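Side-chain contact in OHCU decarboxylase (Arabidopsis thaliana, PDB 2Q37), which converts 5-hydroxyisourate to (S)-allantoin in two steps of urate degradation, this chain being the N-terminal domain that performs the stereoselective OHCU decarboxylation: residues A58-W62 with F63-N67. Sequence-based numbering, arbitrary orientation.
Sequences ARDIW and FNQVN
Trp62 and Phe63 form an edge-to-face aromatic pair near the C-terminal end of helix 51-64. The edge of the indole five-membered ring points at one face of the phenyl ring. CD1 of Trp62 sits over the centre of that face, 3.8 Å above the plane of the Phe63 ring, and the two planes are 73° apart. The Phe63 side chain leaves with CG opposite its own carbonyl carbon (chi1 -72°), which helps bring its ring over the indole edge. Replacing Phe63 with an alanine would probably lose the edge-to-face contact and leave CD1 of Trp62 without its cover.

Val66 makes apolar contacts with both Trp62 and Ile61. Trp62 CE3 meets Val66 CG2 at 3.9 Å, and Ile61 CG2 meets Val66 CG1 at 4.0 Å.

Backbone bonds carry the helix to its end. Phe63 N and Asn64 N bond to the carbonyls of Arg59 and Asp60. Gln65 N, at 2.8 Å, and Val66 N then both reach Ile61 O. The second is an i to i+5 bond, as the chain leaves the helix.

One polar side-chain pair adds a weak hydrogen bond, Asn64 ND2 to Asp60 OD1, 2.8 Å long but bent to 125°.

Trp62 also bonds through NE1 to Ala163 O and stacks on Trp71, and Phe63 O accepts from Arg154 of the second subunit. The chemistry thus implies two unlike faces at the helix end. On one, buried Trp62 and Val66 pack with Phe63 and Ile61, and this group reaches helices 155-178, 68-76 and, through Ile61, 37-44. On the other, Asp60 and Asn64 are only weakly bonded.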
ATOM      1  N   ALA A  58     -12.222  -4.240  15.971  1.00 39.80           N
ATOM      2  CA  ALA A  58     -12.264  -3.720  14.620  1.00 38.39           C
ATOM      3  C   ALA A  58     -10.922  -3.072  14.312  1.00 38.19           C
ATOM      4  O   ALA A  58     -10.328  -3.314  13.264  1.00 36.45           O
ATOM      5  CB  ALA A  58     -13.392  -2.709  14.486  1.00 35.31           C
ATOM      6  N   ARG A  59     -10.438  -2.261  15.240  1.00 37.77           N
ATOM      7  CA  ARG A  59      -9.170  -1.598  15.040  1.00 39.49           C
ATOM      8  C   ARG A  59      -8.006  -2.571  14.881  1.00 41.30           C
ATOM      9  O   ARG A  59      -7.126  -2.351  14.051  1.00 41.07           O
ATOM     10  CB  ARG A  59      -8.872  -0.665  16.199  1.00 38.70           C
ATOM     11  CG  ARG A  59      -9.809   0.500  16.311  1.00 37.68           C
ATOM     12  CD  ARG A  59      -9.349   1.357  17.460  1.00 38.76           C
ATOM     13  NE  ARG A  59     -10.172   2.537  17.675  1.00 38.07           N
ATOM     14  CZ  ARG A  59     -10.484   3.002  18.879  1.00 37.74           C
ATOM     15  NH1 ARG A  59     -10.050   2.386  19.969  1.00 39.12           N
ATOM     16  NH2 ARG A  59     -11.220   4.085  18.995  1.00 36.65           N
ATOM     17  N   ASP A  60      -7.989  -3.645  15.668  1.00 42.62           N
ATOM     18  CA  ASP A  60      -6.879  -4.583  15.570  1.00 43.00           C
ATOM     19  C   ASP A  60      -6.901  -5.310  14.238  1.00 42.19           C
ATOM     20  O   ASP A  60      -5.858  -5.506  13.613  1.00 43.42           O
ATOM     21  CB  ASP A  60      -6.895  -5.587  16.725  1.00 45.76           C
ATOM     22  CG  ASP A  60      -5.595  -6.380  16.819  1.00 49.62           C
ATOM     23  OD1 ASP A  60      -4.620  -5.849  17.415  1.00 51.15           O
ATOM     24  OD2 ASP A  60      -5.536  -7.518  16.281  1.00 50.14           O
ATOM     25  N   ILE A  61      -8.083  -5.708  13.797  1.00 39.47           N
ATOM     26  CA  ILE A  61      -8.193  -6.385  12.524  1.00 38.12           C
ATOM     27  C   ILE A  61      -7.781  -5.426  11.393  1.00 37.70           C
ATOM     28  O   ILE A  61      -7.019  -5.788  10.489  1.00 38.61           O
ATOM     29  CB  ILE A  61      -9.628  -6.845  12.292  1.00 38.26           C
ATOM     30  CG1 ILE A  61      -9.964  -7.960  13.278  1.00 39.92           C
ATOM     31  CG2 ILE A  61      -9.818  -7.290  10.839  1.00 38.77           C
ATOM     32  CD1 ILE A  61     -11.428  -8.389  13.243  1.00 39.91           C
ATOM     33  N   TRP A  62      -8.272  -4.198  11.466  1.00 33.87           N
ATOM     34  CA  TRP A  62      -7.989  -3.200  10.449  1.00 32.84           C
ATOM     35  C   TRP A  62      -6.509  -2.835  10.357  1.00 33.70           C
ATOM     36  O   TRP A  62      -5.941  -2.801   9.267  1.00 33.78           O
ATOM     37  CB  TRP A  62      -8.832  -1.947  10.718  1.00 29.51           C
ATOM     38  CG  TRP A  62      -8.577  -0.841   9.773  1.00 26.54           C
ATOM     39  CD1 TRP A  62      -7.887   0.310  10.028  1.00 23.77           C
ATOM     40  CD2 TRP A  62      -8.963  -0.785   8.397  1.00 23.91           C
ATOM     41  NE1 TRP A  62      -7.817   1.075   8.892  1.00 23.37           N
ATOM     42  CE2 TRP A  62      -8.468   0.427   7.874  1.00 23.77           C
ATOM     43  CE3 TRP A  62      -9.680  -1.643   7.554  1.00 24.60           C
ATOM     44  CZ2 TRP A  62      -8.662   0.808   6.540  1.00 24.97           C
ATOM     45  CZ3 TRP A  62      -9.881  -1.268   6.228  1.00 25.05           C
ATOM     46  CH2 TRP A  62      -9.370  -0.049   5.732  1.00 24.25           C
ATOM     47  N   PHE A  63      -5.889  -2.582  11.502  1.00 33.00           N
ATOM     48  CA  PHE A  63      -4.481  -2.211  11.545  1.00 34.26           C
ATOM     49  C   PHE A  63      -3.467  -3.363  11.508  1.00 35.20           C
ATOM     50  O   PHE A  63      -2.314  -3.148  11.143  1.00 35.59           O
ATOM     51  CB  PHE A  63      -4.204  -1.345  12.775  1.00 30.91           C
ATOM     52  CG  PHE A  63      -4.757   0.042  12.674  1.00 32.39           C
ATOM     53  CD1 PHE A  63      -4.319   0.904  11.673  1.00 30.97           C
ATOM     54  CD2 PHE A  63      -5.737   0.486  13.570  1.00 33.94           C
ATOM     55  CE1 PHE A  63      -4.851   2.194  11.558  1.00 34.38           C
ATOM     56  CE2 PHE A  63      -6.281   1.774  13.468  1.00 32.59           C
ATOM     57  CZ  PHE A  63      -5.839   2.633  12.459  1.00 33.35           C
ATOM     58  N   ASN A  64      -3.871  -4.576  11.866  1.00 35.35           N
ATOM     59  CA  ASN A  64      -2.904  -5.665  11.866  1.00 36.90           C
ATOM     60  C   ASN A  64      -3.269  -6.927  11.089  1.00 38.65           C
ATOM     61  O   ASN A  64      -2.429  -7.816  10.948  1.00 38.72           O
ATOM     62  CB  ASN A  64      -2.577  -6.061  13.305  1.00 37.48           C
ATOM     63  CG  ASN A  64      -2.336  -4.870  14.193  1.00 38.17           C
ATOM     64  OD1 ASN A  64      -1.510  -4.014  13.891  1.00 41.18           O
ATOM     65  ND2 ASN A  64      -3.057  -4.806  15.301  1.00 38.22           N
ATOM     66  N   GLN A  65      -4.494  -7.029  10.577  1.00 40.97           N
ATOM     67  CA  GLN A  65      -4.871  -8.242   9.850  1.00 42.47           C
ATOM     68  C   GLN A  65      -5.174  -8.086   8.366  1.00 42.61           C
ATOM     69  O   GLN A  65      -4.760  -8.909   7.550  1.00 43.91           O
ATOM     70  CB  GLN A  65      -6.051  -8.929  10.539  1.00 43.99           C
ATOM     71  CG  GLN A  65      -5.732  -9.421  11.932  1.00 48.78           C
ATOM     72  CD  GLN A  65      -4.343 -10.048  12.021  1.00 53.81           C
ATOM     73  OE1 GLN A  65      -4.005 -10.980  11.272  1.00 53.85           O
ATOM     74  NE2 GLN A  65      -3.528  -9.535  12.941  1.00 56.25           N
ATOM     75  N   VAL A  66      -5.905  -7.048   8.002  1.00 40.70           N
ATOM     76  CA  VAL A  66      -6.209  -6.855   6.606  1.00 40.43           C
ATOM     77  C   VAL A  66      -4.961  -6.285   5.916  1.00 40.54           C
ATOM     78  O   VAL A  66      -4.203  -5.520   6.523  1.00 41.42           O
ATOM     79  CB  VAL A  66      -7.410  -5.912   6.460  1.00 41.67           C
ATOM     80  CG1 VAL A  66      -8.643  -6.549   7.138  1.00 39.54           C
ATOM     81  CG2 VAL A  66      -7.086  -4.555   7.093  1.00 41.39           C
ATOM     82  N   ASN A  67      -4.726  -6.668   4.664  1.00 39.17           N
ATOM     83  CA  ASN A  67      -3.546  -6.164   3.966  1.00 39.43           C
ATOM     84  C   ASN A  67      -3.805  -4.853   3.217  1.00 38.59           C
ATOM     85  O   ASN A  67      -4.936  -4.378   3.142  1.00 38.81           O
ATOM     86  CB  ASN A  67      -2.975  -7.228   3.011  1.00 38.16           C
ATOM     87  CG  ASN A  67      -3.949  -7.639   1.919  1.00 39.01           C
ATOM     88  OD1 ASN A  67      -4.533  -6.795   1.210  1.00 35.72           O
ATOM     89  ND2 ASN A  67      -4.117  -8.955   1.760  1.00 38.82           N
TER